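Putative uncharacterized protein (Dictyostelium purpureum, PDB 4R12) is probably an essential subunit of gamma-secretase, the complex that cleaves membrane proteins such as Notch within the membrane, and is thought to recruit its substrates. Local coordinates at residues 25-30 with 570-575; 57-62 with 85-90; 123-128 with 377-382; 202-207 with 511-516. All blocks are in the same frame, centred on the assembly; numbering follows the deposited sequence.

Contact 1. Residues 25-30 with 570-575; sequences TKIMTS and PIFTES
Met28 faces Thr573 as the hydrogen-bonded pair of two antiparallel strands. Met28 N donates a hydrogen bond to Thr573 O at 2.8 Å, and Met28 O accepts one from Thr573 N at 2.9 Å. Beyond the backbone, Met28 CB packs on Thr573 OG1, which is hydrogen-bonded to Ser183, and a bend at chi3 (60°) turns CE back to lie 4.0 Å from Ser575 CB. Ile27 and Glu574, the neighbouring non-hydrogen-bonded pair, carry the other face. There the tip of the isoleucine, CD1, touches Glu574 CB at 3.4 Å and runs on beside CG, the two side chains crossing obliquely. Glu574 OE2 continues past this apolar contact to Tyr485 and to a water bound also by Thr25 OG1, itself hydrogen-bonded to Arg228. Ile571 closes the far end: its CB and CG1 meet Ser30 OG, and its O receives a CA-H...O contact from Thr29 CA at 3.3 Å. Helix 183-189 packs against Met28 and Thr573. The example illustrates how a strand near the N terminus, in the small-lobe family region, and one near the C terminus unite through backbone bonds, while Ile27 and Met28 line opposite faces of the pairing and the carboxylate, though buried, keeps polar partners.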
loop_
_atom_site.group_PDB
_atom_site.type_symbol
_atom_site.label_atom_id
_atom_site.label_comp_id
_atom_site.label_asym_id
_atom_site.label_seq_id
_atom_site.Cartn_x
_atom_site.Cartn_y
_atom_site.Cartn_z
ATOM N N THR A 25 3.147 -7.665 -13.678
ATOM C CA THR A 25 3.777 -6.642 -14.517
ATOM C C THR A 25 5.274 -6.612 -14.261
ATOM O O THR A 25 5.743 -7.258 -13.326
ATOM C CB THR A 25 3.180 -5.256 -14.247
ATOM O OG1 THR A 25 3.436 -4.898 -12.891
ATOM C CG2 THR A 25 1.654 -5.260 -14.500
ATOM N N LYS A 26 6.014 -5.872 -15.083
ATOM C CA LYS A 26 7.478 -5.828 -14.967
ATOM C C LYS A 26 7.963 -4.584 -14.225
ATOM O O LYS A 26 7.559 -3.450 -14.531
ATOM C CB LYS A 26 8.140 -5.882 -16.358
ATOM C CG LYS A 26 9.551 -6.519 -16.358
ATOM C CD LYS A 26 9.440 -8.036 -16.568
ATOM C CE LYS A 26 10.731 -8.788 -16.259
ATOM N NZ LYS A 26 10.543 -10.249 -16.544
ATOM N N ILE A 27 8.836 -4.802 -13.243
ATOM C CA ILE A 27 9.442 -3.711 -12.503
ATOM C C ILE A 27 10.958 -3.779 -12.666
ATOM O O ILE A 27 11.557 -4.832 -12.469
ATOM C CB ILE A 27 9.088 -3.767 -11.000
ATOM C CG1 ILE A 27 7.571 -3.806 -10.789
ATOM C CG2 ILE A 27 9.727 -2.602 -10.254
ATOM C CD1 ILE A 27 6.892 -2.506 -11.032
ATOM N N MET A 28 11.575 -2.666 -13.040
ATOM C CA MET A 28 13.027 -2.635 -13.171
ATOM C C MET A 28 13.675 -2.038 -11.920
ATOM O O MET A 28 13.072 -1.219 -11.219
ATOM C CB MET A 28 13.446 -1.857 -14.420
ATOM C CG MET A 28 13.656 -2.738 -15.649
ATOM S SD MET A 28 12.216 -3.714 -16.128
ATOM C CE MET A 28 11.066 -2.374 -16.440
ATOM N N THR A 29 14.893 -2.487 -11.633
ATOM C CA THR A 29 15.696 -1.928 -10.553
ATOM C C THR A 29 17.038 -1.468 -11.105
ATOM O O THR A 29 17.268 -1.550 -12.310
ATOM C CB THR A 29 15.938 -2.944 -9.441
ATOM O OG1 THR A 29 16.685 -4.046 -9.974
ATOM C CG2 THR A 29 14.599 -3.434 -8.883
ATOM N N SER A 30 17.922 -0.994 -10.233
ATOM C CA SER A 30 19.287 -0.636 -10.644
ATOM C C SER A 30 20.005 -1.777 -11.346
ATOM O O SER A 30 20.618 -1.581 -12.393
ATOM C CB SER A 30 20.126 -0.206 -9.440
ATOM O OG SER A 30 19.772 1.092 -9.009
ATOM N N PRO A 570 16.421 4.052 -3.063
ATOM C CA PRO A 570 15.728 2.946 -3.732
ATOM C C PRO A 570 15.434 3.268 -5.199
ATOM O O PRO A 570 14.910 4.337 -5.501
ATOM C CB PRO A 570 14.423 2.782 -2.920
ATOM C CG PRO A 570 14.278 4.027 -2.127
ATOM C CD PRO A 570 15.672 4.565 -1.902
ATOM N N ILE A 571 15.781 2.353 -6.094
ATOM C CA ILE A 571 15.520 2.553 -7.514
ATOM C C ILE A 571 14.555 1.509 -8.046
ATOM O O ILE A 571 14.953 0.376 -8.317
ATOM C CB ILE A 571 16.807 2.481 -8.351
ATOM C CG1 ILE A 571 17.824 3.512 -7.863
ATOM C CG2 ILE A 571 16.470 2.687 -9.843
ATOM C CD1 ILE A 571 17.335 4.941 -7.950
ATOM N N PHE A 572 13.293 1.891 -8.188
ATOM C CA PHE A 572 12.265 1.016 -8.742
ATOM C C PHE A 572 11.526 1.774 -9.822
ATOM O O PHE A 572 11.079 2.897 -9.600
ATOM C CB PHE A 572 11.275 0.539 -7.671
ATOM C CG PHE A 572 11.913 -0.268 -6.589
ATOM C CD1 PHE A 572 12.061 -1.634 -6.727
ATOM C CD2 PHE A 572 12.375 0.337 -5.441
ATOM C CE1 PHE A 572 12.647 -2.390 -5.718
ATOM C CE2 PHE A 572 12.970 -0.413 -4.445
ATOM C CZ PHE A 572 13.106 -1.775 -4.587
ATOM N N THR A 573 11.408 1.162 -10.994
ATOM C CA THR A 573 10.735 1.796 -12.115
ATOM C C THR A 573 9.841 0.786 -12.804
ATOM O O THR A 573 10.311 -0.235 -13.318
ATOM C CB THR A 573 11.731 2.370 -13.161
ATOM O OG1 THR A 573 12.516 1.304 -13.712
ATOM C CG2 THR A 573 12.641 3.418 -12.534
ATOM N N GLU A 574 8.552 1.085 -12.837
ATOM C CA GLU A 574 7.592 0.166 -13.416
ATOM C C GLU A 574 7.508 0.348 -14.920
ATOM O O GLU A 574 7.436 1.480 -15.412
ATOM C CB GLU A 574 6.217 0.373 -12.790
ATOM C CG GLU A 574 5.119 -0.476 -13.410
ATOM C CD GLU A 574 3.790 -0.230 -12.728
ATOM O OE1 GLU A 574 2.937 0.485 -13.300
ATOM O OE2 GLU A 574 3.615 -0.739 -11.610
ATOM N N SER A 575 7.523 -0.765 -15.641
ATOM C CA SER A 575 7.350 -0.741 -17.095
ATOM C C SER A 575 6.085 -0.017 -17.518
ATOM O O SER A 575 5.028 -0.185 -16.889
ATOM C CB SER A 575 7.301 -2.161 -17.648
ATOM O OG SER A 575 7.057 -2.146 -19.045
HETATM O O HOH W 1 2.247 -3.183 -11.527
#

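Contact 2. Residues 57-62 with 85-90; sequences NNYFSY and LHNKSK
A type I beta turn from Tyr59 to Tyr62 packs against Asn87, and the tyrosine ring at the start of the turn carries much of the contact. With CG anti to the backbone N (chi1 173°), the Tyr59 ring is carried toward 85-90, where Asn87 ND2 lies 3.6 Å above one face of the Tyr59 ring, displaced toward the rim, with the ring and amide planes 71° apart. Asn87 CB adds a contact to Tyr59 CE2 at 3.6 Å, and Leu85 crosses the ring at about a right angle, its CB 3.7 Å from Tyr59 CE2. Both loops run from a helix into a strand of the small-lobe family region, and the strands they enter, 67-72 and 90-96, are parallel neighbours; Tyr59 also rests on Val70 of the first. An alanine in place of Tyr59 would probably leave Leu85 and the Asn87 amide without the surface they pack on and open a gap beside Val70. The same amide points ND2 at Tyr62 O in a straight but weak hydrogen bond of 3.4 Å. Phe60 meets the chain at His86, with its CD2 3.5 Å from His86 O. Tyr59 OH is buried with no polar partner in the model, whereas Ser89 OG, near Tyr62 O, is satisfied by Gln65 O.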
loop_
_atom_site.group_PDB
_atom_site.type_symbol
_atom_site.label_atom_id
_atom_site.label_comp_id
_atom_site.label_asym_id
_atom_site.label_seq_id
_atom_site.Cartn_x
_atom_site.Cartn_y
_atom_site.Cartn_z
ATOM N N ASN A 57 2.761 -33.793 -11.549
ATOM C CA ASN A 57 3.748 -34.741 -12.068
ATOM C C ASN A 57 3.553 -35.081 -13.543
ATOM O O ASN A 57 4.524 -35.279 -14.273
ATOM C CB ASN A 57 3.725 -36.029 -11.251
ATOM C CG ASN A 57 4.241 -35.834 -9.844
ATOM O OD1 ASN A 57 5.149 -35.031 -9.603
ATOM N ND2 ASN A 57 3.668 -36.571 -8.899
ATOM N N ASN A 58 2.303 -35.146 -13.988
ATOM C CA ASN A 58 2.017 -35.467 -15.383
ATOM C C ASN A 58 2.306 -34.307 -16.338
ATOM O O ASN A 58 2.104 -34.421 -17.551
ATOM C CB ASN A 58 0.566 -35.917 -15.540
ATOM C CG ASN A 58 0.310 -37.272 -14.905
ATOM O OD1 ASN A 58 1.244 -38.037 -14.651
ATOM N ND2 ASN A 58 -0.959 -37.579 -14.649
ATOM N N TYR A 59 2.778 -33.191 -15.792
ATOM C CA TYR A 59 3.180 -32.073 -16.631
ATOM C C TYR A 59 4.522 -32.358 -17.307
ATOM O O TYR A 59 4.726 -32.005 -18.463
ATOM C CB TYR A 59 3.269 -30.783 -15.819
ATOM C CG TYR A 59 3.843 -29.629 -16.599
ATOM C CD1 TYR A 59 3.079 -28.964 -17.547
ATOM C CD2 TYR A 59 5.152 -29.206 -16.394
ATOM C CE1 TYR A 59 3.602 -27.904 -18.276
ATOM C CE2 TYR A 59 5.686 -28.147 -17.115
ATOM C CZ TYR A 59 4.906 -27.501 -18.053
ATOM O OH TYR A 59 5.426 -26.449 -18.774
ATOM N N PHE A 60 5.425 -33.003 -16.577
ATOM C CA PHE A 60 6.783 -33.228 -17.059
ATOM C C PHE A 60 6.827 -34.168 -18.257
ATOM O O PHE A 60 7.799 -34.166 -19.017
ATOM C CB PHE A 60 7.661 -33.781 -15.939
ATOM C CG PHE A 60 7.788 -32.865 -14.759
ATOM C CD1 PHE A 60 6.866 -32.915 -13.724
ATOM C CD2 PHE A 60 8.825 -31.953 -14.681
ATOM C CE1 PHE A 60 6.976 -32.073 -12.631
ATOM C CE2 PHE A 60 8.945 -31.109 -13.589
ATOM C CZ PHE A 60 8.015 -31.167 -12.562
ATOM N N SER A 61 5.772 -34.961 -18.426
ATOM C CA SER A 61 5.726 -35.970 -19.478
ATOM C C SER A 61 4.620 -35.689 -20.490
ATOM O O SER A 61 4.163 -36.591 -21.189
ATOM C CB SER A 61 5.532 -37.359 -18.866
ATOM O OG SER A 61 6.325 -37.517 -17.702
ATOM N N TYR A 62 4.195 -34.432 -20.565
ATOM C CA TYR A 62 3.085 -34.039 -21.428
ATOM C C TYR A 62 3.578 -33.293 -22.662
ATOM O O TYR A 62 4.058 -32.168 -22.557
ATOM C CB TYR A 62 2.098 -33.171 -20.642
ATOM C CG TYR A 62 0.954 -32.597 -21.453
ATOM C CD1 TYR A 62 -0.209 -33.324 -21.664
ATOM C CD2 TYR A 62 1.028 -31.317 -21.986
ATOM C CE1 TYR A 62 -1.259 -32.798 -22.399
ATOM C CE2 TYR A 62 -0.018 -30.783 -22.724
ATOM C CZ TYR A 62 -1.158 -31.526 -22.925
ATOM O OH TYR A 62 -2.197 -30.995 -23.656
ATOM N N LEU A 85 8.613 -26.442 -13.012
ATOM C CA LEU A 85 7.940 -26.770 -14.251
ATOM C C LEU A 85 8.906 -26.630 -15.418
ATOM O O LEU A 85 8.833 -25.670 -16.172
ATOM C CB LEU A 85 6.722 -25.876 -14.449
ATOM C CG LEU A 85 5.724 -25.966 -13.294
ATOM C CD1 LEU A 85 4.527 -25.052 -13.523
ATOM C CD2 LEU A 85 5.285 -27.411 -13.094
ATOM N N HIS A 86 9.825 -27.585 -15.537
ATOM C CA HIS A 86 10.688 -27.693 -16.714
ATOM C C HIS A 86 10.056 -28.676 -17.702
ATOM O O HIS A 86 9.711 -29.797 -17.332
ATOM C CB HIS A 86 12.105 -28.160 -16.343
ATOM C CG HIS A 86 12.624 -27.595 -15.052
ATOM N ND1 HIS A 86 12.909 -26.257 -14.877
ATOM C CD2 HIS A 86 12.940 -28.201 -13.880
ATOM C CE1 HIS A 86 13.371 -26.060 -13.652
ATOM N NE2 HIS A 86 13.393 -27.222 -13.023
ATOM N N ASN A 87 9.863 -28.283 -18.947
ATOM C CA ASN A 87 9.217 -29.128 -19.941
ATOM C C ASN A 87 9.872 -29.022 -21.317
ATOM O O ASN A 87 10.489 -28.039 -21.641
ATOM C CB ASN A 87 7.751 -28.763 -20.056
ATOM C CG ASN A 87 6.973 -29.720 -20.911
ATOM O OD1 ASN A 87 7.405 -30.085 -21.996
ATOM N ND2 ASN A 87 5.813 -30.126 -20.438
ATOM N N LYS A 88 9.752 -30.050 -22.129
ATOM C CA LYS A 88 10.332 -30.019 -23.471
ATOM C C LYS A 88 9.453 -29.151 -24.336
ATOM O O LYS A 88 9.888 -28.506 -25.260
ATOM C CB LYS A 88 10.407 -31.431 -24.024
ATOM C CG LYS A 88 10.726 -32.462 -22.957
ATOM C CD LYS A 88 9.680 -33.553 -22.926
ATOM C CE LYS A 88 8.415 -33.073 -22.240
ATOM N NZ LYS A 88 8.636 -32.950 -20.781
ATOM N N SER A 89 8.185 -29.138 -23.996
ATOM C CA SER A 89 7.281 -28.149 -24.488
ATOM C C SER A 89 7.723 -26.926 -23.748
ATOM O O SER A 89 8.443 -27.032 -22.773
ATOM C CB SER A 89 5.870 -28.535 -24.089
ATOM O OG SER A 89 5.430 -29.660 -24.811
ATOM N N LYS A 90 7.341 -25.768 -24.223
ATOM C CA LYS A 90 7.738 -24.555 -23.560
ATOM C C LYS A 90 6.489 -23.955 -22.990
ATOM O O LYS A 90 5.456 -23.970 -23.626
ATOM C CB LYS A 90 8.447 -23.617 -24.516
ATOM C CG LYS A 90 9.443 -22.690 -23.858
ATOM C CD LYS A 90 9.388 -21.311 -24.497
ATOM C CE LYS A 90 10.773 -20.734 -24.741
ATOM N NZ LYS A 90 11.436 -20.101 -23.559
#

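Contact 3. Residues 123-128 with 377-382; sequences SNLEWN and QTELPP
The Trp127 indole carries two consecutive prolines on one of its faces. Pro381 CB sits 3.6 Å from the centroid of the six-membered ring, 4° off the ring normal, a CH-pi contact almost straight over the ring centre. Pro382 CD does the same for the five-membered ring at 3.7 Å, so the two prolines share the indole between them. At the edge, in the ring plane, lie Glu379 O, 3.3 Å from Trp127 CZ2, and a water that accepts from Trp127 NE1 at 2.9 Å. That water donates hydrogen bonds to Glu379 OE1 and Leu380 O, tying the indole N-H to the opposite loop. Tyr112 and Tyr405 also meet the tryptophan ring edge-to-face. The contact joins a loop of the small-lobe family region to one of the large-lobe region, consistent with the small lobe reaching across to the large lobe, as described for nicastrins. An alanine at Trp127 would probably leave both prolines without their aromatic cover and the water without its indole donor. Beside the ring, Ser123 OG, anti to its backbone N (chi1 180°), donates to Glu379 OE1 at 2.7 Å on the syn side of the carboxylate. It also accepts from Leu125 N, forming an ST turn that fixes the hydroxyl. Glu379 OE2 accepts from a second water, which in turn accepts from Asn124 N. Leu125 CD1 lies 3.6 Å from Glu379 OE1. The Leu125 and Gln377 side chains slide past each other in opposite directions, with Leu125 CD1 3.9 Å from Gln377 NE2.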
loop_
_atom_site.group_PDB
_atom_site.type_symbol
_atom_site.label_atom_id
_atom_site.label_comp_id
_atom_site.label_asym_id
_atom_site.label_seq_id
_atom_site.Cartn_x
_atom_site.Cartn_y
_atom_site.Cartn_z
ATOM N N SER A 123 21.150 -6.129 9.336
ATOM C CA SER A 123 20.406 -6.977 10.267
ATOM C C SER A 123 20.412 -8.439 9.840
ATOM O O SER A 123 20.390 -8.746 8.650
ATOM C CB SER A 123 18.948 -6.495 10.407
ATOM O OG SER A 123 18.233 -7.331 11.307
ATOM N N ASN A 124 20.438 -9.333 10.820
ATOM C CA ASN A 124 20.295 -10.761 10.575
ATOM C C ASN A 124 18.899 -11.275 10.906
ATOM O O ASN A 124 18.630 -12.480 10.817
ATOM C CB ASN A 124 21.333 -11.541 11.386
ATOM C CG ASN A 124 22.724 -11.406 10.813
ATOM O OD1 ASN A 124 22.904 -11.492 9.602
ATOM N ND2 ASN A 124 23.713 -11.182 11.674
ATOM N N LEU A 125 18.010 -10.370 11.301
ATOM C CA LEU A 125 16.654 -10.765 11.633
ATOM C C LEU A 125 15.865 -11.065 10.366
ATOM O O LEU A 125 16.170 -10.535 9.298
ATOM C CB LEU A 125 15.935 -9.676 12.434
ATOM C CG LEU A 125 16.522 -9.254 13.778
ATOM C CD1 LEU A 125 15.581 -8.254 14.440
ATOM C CD2 LEU A 125 16.768 -10.457 14.674
ATOM N N GLU A 126 14.872 -11.935 10.501
ATOM C CA GLU A 126 13.908 -12.198 9.450
ATOM C C GLU A 126 12.520 -11.989 10.018
ATOM O O GLU A 126 12.004 -12.862 10.722
ATOM C CB GLU A 126 14.043 -13.622 8.912
ATOM C CG GLU A 126 15.414 -13.927 8.328
ATOM C CD GLU A 126 15.443 -15.249 7.589
ATOM O OE1 GLU A 126 14.586 -16.116 7.880
ATOM O OE2 GLU A 126 16.331 -15.422 6.726
ATOM N N TRP A 127 11.934 -10.829 9.724
ATOM C CA TRP A 127 10.631 -10.451 10.258
ATOM C C TRP A 127 9.486 -11.224 9.590
ATOM O O TRP A 127 8.428 -11.433 10.185
ATOM C CB TRP A 127 10.417 -8.939 10.088
ATOM C CG TRP A 127 11.279 -8.125 10.995
ATOM C CD1 TRP A 127 12.481 -7.538 10.697
ATOM C CD2 TRP A 127 11.009 -7.813 12.366
ATOM N NE1 TRP A 127 12.977 -6.882 11.814
ATOM C CE2 TRP A 127 12.082 -7.037 12.847
ATOM C CE3 TRP A 127 9.954 -8.118 13.235
ATOM C CZ2 TRP A 127 12.133 -6.559 14.160
ATOM C CZ3 TRP A 127 10.000 -7.643 14.535
ATOM C CH2 TRP A 127 11.082 -6.872 14.986
ATOM N N ASN A 128 9.733 -11.662 8.359
ATOM C CA ASN A 128 8.758 -12.377 7.535
ATOM C C ASN A 128 9.385 -13.713 7.086
ATOM O O ASN A 128 9.611 -13.923 5.890
ATOM C CB ASN A 128 8.376 -11.485 6.336
ATOM C CG ASN A 128 7.235 -12.054 5.480
ATOM O OD1 ASN A 128 6.355 -12.752 5.969
ATOM N ND2 ASN A 128 7.262 -11.742 4.176
ATOM N N GLN A 377 12.337 -7.845 20.971
ATOM C CA GLN A 377 13.322 -7.607 19.936
ATOM C C GLN A 377 14.055 -6.301 20.206
ATOM O O GLN A 377 13.487 -5.361 20.762
ATOM C CB GLN A 377 12.641 -7.600 18.553
ATOM C CG GLN A 377 12.008 -8.954 18.193
ATOM C CD GLN A 377 12.997 -10.127 18.349
ATOM O OE1 GLN A 377 12.830 -10.982 19.219
ATOM N NE2 GLN A 377 14.015 -10.165 17.499
ATOM N N THR A 378 15.330 -6.259 19.826
ATOM C CA THR A 378 16.156 -5.083 20.084
ATOM C C THR A 378 16.375 -4.228 18.844
ATOM O O THR A 378 17.143 -3.262 18.879
ATOM C CB THR A 378 17.513 -5.482 20.662
ATOM O OG1 THR A 378 18.107 -6.495 19.840
ATOM C CG2 THR A 378 17.332 -6.020 22.068
ATOM N N GLU A 379 15.721 -4.614 17.748
ATOM C CA GLU A 379 15.653 -3.811 16.535
ATOM C C GLU A 379 14.188 -3.515 16.231
ATOM O O GLU A 379 13.339 -4.392 16.392
ATOM C CB GLU A 379 16.297 -4.532 15.344
ATOM C CG GLU A 379 17.777 -4.851 15.492
ATOM C CD GLU A 379 18.356 -5.478 14.228
ATOM O OE1 GLU A 379 17.619 -5.586 13.220
ATOM O OE2 GLU A 379 19.542 -5.869 14.239
ATOM N N LEU A 380 13.882 -2.287 15.826
ATOM C CA LEU A 380 12.549 -1.988 15.307
ATOM C C LEU A 380 12.266 -2.828 14.063
ATOM O O LEU A 380 13.186 -3.161 13.322
ATOM C CB LEU A 380 12.414 -0.508 14.949
ATOM C CG LEU A 380 12.283 0.560 16.031
ATOM C CD1 LEU A 380 11.923 1.842 15.334
ATOM C CD2 LEU A 380 11.210 0.205 17.066
ATOM N N PRO A 381 10.992 -3.188 13.841
ATOM C CA PRO A 381 10.605 -3.855 12.592
ATOM C C PRO A 381 10.591 -2.841 11.459
ATOM O O PRO A 381 10.635 -1.649 11.748
ATOM C CB PRO A 381 9.192 -4.365 12.889
ATOM C CG PRO A 381 8.641 -3.373 13.874
ATOM C CD PRO A 381 9.841 -2.957 14.730
ATOM N N PRO A 382 10.555 -3.303 10.197
ATOM C CA PRO A 382 10.453 -2.357 9.082
ATOM C C PRO A 382 9.294 -1.395 9.293
ATOM O O PRO A 382 8.157 -1.838 9.457
ATOM C CB PRO A 382 10.192 -3.257 7.867
ATOM C CG PRO A 382 10.686 -4.592 8.254
ATOM C CD PRO A 382 10.518 -4.705 9.747
HETATM O O HOH W 2 20.595 -8.670 13.311
HETATM O O HOH W 3 15.162 -5.068 12.341
#

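Contact 4. Residues 202-207 with 511-516; sequences SSFSSK and SITQYN
Ile512, in the last turn of helix 500-512, meets Phe204 through its backbone: Ile512 O lies at the edge of the phenylalanine ring, 4.0 Å from CE1. Thr513, the first residue to leave helical geometry, then turns its methyl over a face of the same ring. Thr513 CG2 is 4.2 Å from the centroid and offset toward the rim, and the two side chains cross at about a right angle. Phe204 makes a cation-pi contact with Arg256 as well. In Thr513, CG2 is anti to the carbonyl carbon, while OG1 sits between the backbone N and the carbonyl carbon (chi1 57°). There the hydroxyl bonds to Leu509 O, one turn back in the helix, and to Ser541 and Thr543. Ser202 OG comes to 3.1 Å from Thr513 OG1 and is itself bonded to Thr543. A water donates hydrogen bonds to Thr513 O and to Ser203 O, 2.7 Å from each. Gln514 folds back on the helix end, its NE2 bonding to Ser511 O at 2.9 Å, while Gln514 N reaches that oxygen from the opposite face of the carbonyl plane. Tyr515 next lays its ring against Ser206, whose CB stands 3.5 Å from the centroid, only 10° off the normal, as a CH-pi contact over the ring centre. A water joins Tyr515 OH to Ser206 O. Tyr515 and Asn516 then both face Ser540, and the contact thus ends in a classic beta bulge, where the chain passes from helix 500-512 into strand 516-522.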
loop_
_atom_site.group_PDB
_atom_site.type_symbol
_atom_site.label_atom_id
_atom_site.label_comp_id
_atom_site.label_asym_id
_atom_site.label_seq_id
_atom_site.Cartn_x
_atom_site.Cartn_y
_atom_site.Cartn_z
ATOM N N SER A 202 -2.586 15.822 7.378
ATOM C CA SER A 202 -3.747 16.593 7.785
ATOM C C SER A 202 -3.658 17.002 9.234
ATOM O O SER A 202 -3.101 16.280 10.058
ATOM C CB SER A 202 -5.029 15.786 7.565
ATOM O OG SER A 202 -6.173 16.527 7.961
ATOM N N SER A 203 -4.244 18.161 9.527
ATOM C CA SER A 203 -4.428 18.642 10.884
ATOM C C SER A 203 -5.829 19.252 11.000
ATOM O O SER A 203 -6.324 19.826 10.036
ATOM C CB SER A 203 -3.355 19.672 11.239
ATOM O OG SER A 203 -3.691 20.353 12.434
ATOM N N PHE A 204 -6.472 19.100 12.153
ATOM C CA PHE A 204 -7.748 19.773 12.409
ATOM C C PHE A 204 -7.580 21.289 12.543
ATOM O O PHE A 204 -8.548 22.029 12.349
ATOM C CB PHE A 204 -8.416 19.229 13.678
ATOM C CG PHE A 204 -9.088 17.892 13.501
ATOM C CD1 PHE A 204 -10.287 17.781 12.798
ATOM C CD2 PHE A 204 -8.537 16.745 14.063
ATOM C CE1 PHE A 204 -10.915 16.550 12.647
ATOM C CE2 PHE A 204 -9.162 15.503 13.916
ATOM C CZ PHE A 204 -10.355 15.407 13.215
ATOM N N SER A 205 -6.379 21.756 12.897
ATOM C CA SER A 205 -6.146 23.201 13.017
ATOM C C SER A 205 -6.124 23.823 11.632
ATOM O O SER A 205 -5.513 23.269 10.724
ATOM C CB SER A 205 -4.828 23.511 13.742
ATOM O OG SER A 205 -4.775 22.883 15.012
ATOM N N SER A 206 -6.783 24.968 11.471
ATOM C CA SER A 206 -6.827 25.640 10.174
ATOM C C SER A 206 -5.424 26.121 9.811
ATOM O O SER A 206 -5.028 26.160 8.646
ATOM C CB SER A 206 -7.820 26.809 10.198
ATOM O OG SER A 206 -7.377 27.857 11.043
ATOM N N LYS A 207 -4.658 26.473 10.832
ATOM C CA LYS A 207 -3.246 26.730 10.641
ATOM C C LYS A 207 -2.510 26.240 11.884
ATOM O O LYS A 207 -2.935 26.495 13.012
ATOM C CB LYS A 207 -2.992 28.219 10.373
ATOM C CG LYS A 207 -1.523 28.592 10.179
ATOM C CD LYS A 207 -1.365 30.100 10.019
ATOM C CE LYS A 207 0.067 30.562 10.272
ATOM N NZ LYS A 207 0.990 30.153 9.181
ATOM N N SER A 511 -12.223 15.982 3.726
ATOM C CA SER A 511 -13.589 16.246 4.149
ATOM C C SER A 511 -13.794 16.056 5.657
ATOM O O SER A 511 -14.426 16.891 6.307
ATOM C CB SER A 511 -14.561 15.344 3.373
ATOM O OG SER A 511 -15.881 15.547 3.830
ATOM N N ILE A 512 -13.259 14.969 6.218
ATOM C CA ILE A 512 -13.514 14.667 7.628
ATOM C C ILE A 512 -12.909 15.734 8.537
ATOM O O ILE A 512 -13.431 16.037 9.609
ATOM C CB ILE A 512 -12.933 13.300 8.020
ATOM C CG1 ILE A 512 -13.758 12.178 7.410
ATOM C CG2 ILE A 512 -12.919 13.124 9.535
ATOM C CD1 ILE A 512 -12.996 10.840 7.568
ATOM N N THR A 513 -11.809 16.315 8.089
ATOM C CA THR A 513 -11.078 17.271 8.905
ATOM C C THR A 513 -11.405 18.728 8.560
ATOM O O THR A 513 -10.743 19.641 9.039
ATOM C CB THR A 513 -9.560 17.046 8.760
ATOM O OG1 THR A 513 -9.203 17.139 7.381
ATOM C CG2 THR A 513 -9.158 15.650 9.277
ATOM N N GLN A 514 -12.433 18.947 7.742
ATOM C CA GLN A 514 -12.778 20.306 7.318
ATOM C C GLN A 514 -13.088 21.225 8.509
ATOM O O GLN A 514 -13.595 20.770 9.538
ATOM C CB GLN A 514 -13.978 20.281 6.361
ATOM C CG GLN A 514 -15.292 19.911 7.025
ATOM C CD GLN A 514 -16.431 19.779 6.027
ATOM O OE1 GLN A 514 -17.214 20.711 5.834
ATOM N NE2 GLN A 514 -16.529 18.613 5.396
ATOM N N TYR A 515 -12.778 22.513 8.367
ATOM C CA TYR A 515 -13.199 23.500 9.362
ATOM C C TYR A 515 -14.217 24.497 8.799
ATOM O O TYR A 515 -14.829 25.248 9.553
ATOM C CB TYR A 515 -11.982 24.247 9.941
ATOM C CG TYR A 515 -11.047 24.868 8.926
ATOM C CD1 TYR A 515 -11.260 26.157 8.452
ATOM C CD2 TYR A 515 -9.930 24.179 8.466
ATOM C CE1 TYR A 515 -10.403 26.731 7.538
ATOM C CE2 TYR A 515 -9.067 24.743 7.552
ATOM C CZ TYR A 515 -9.313 26.024 7.091
ATOM O OH TYR A 515 -8.468 26.596 6.182
ATOM N N ASN A 516 -14.415 24.505 7.485
ATOM C CA ASN A 516 -15.411 25.400 6.893
ATOM C C ASN A 516 -15.939 24.836 5.573
ATOM O O ASN A 516 -15.255 24.069 4.885
ATOM C CB ASN A 516 -14.820 26.803 6.679
ATOM C CG ASN A 516 -15.892 27.873 6.403
ATOM O OD1 ASN A 516 -17.022 27.784 6.887
ATOM N ND2 ASN A 516 -15.529 28.889 5.624
HETATM O O HOH W 4 -8.422 21.073 8.938
HETATM O O HOH W 5 -11.019 21.078 11.560
HETATM O O HOH W 6 -6.095 25.027 6.271
#

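From the N terminus, residues 25-30 open the longest loop, closed only when 570-575 returns near the C terminus; the other three contacts nest inside contact 1. Contact 2 comes first, a short loop between 57-62 and 85-90 that is complete before contact 3 begins. Contacts 3 and 4 cross: 202-207 lies between 123-128 and 377-382, and 511-516 follows both. Contact 3 ties small-lobe to large-lobe family regions, contact 4 joins the end of strand 192-203 to that of helix 500-512, and contact 2 stays within the small-lobe region. Strands 572-575 and 192-203 are neighbours, linking contacts 1 and 4, although the centres of contacts 1 and 4 are about 37 Å apart.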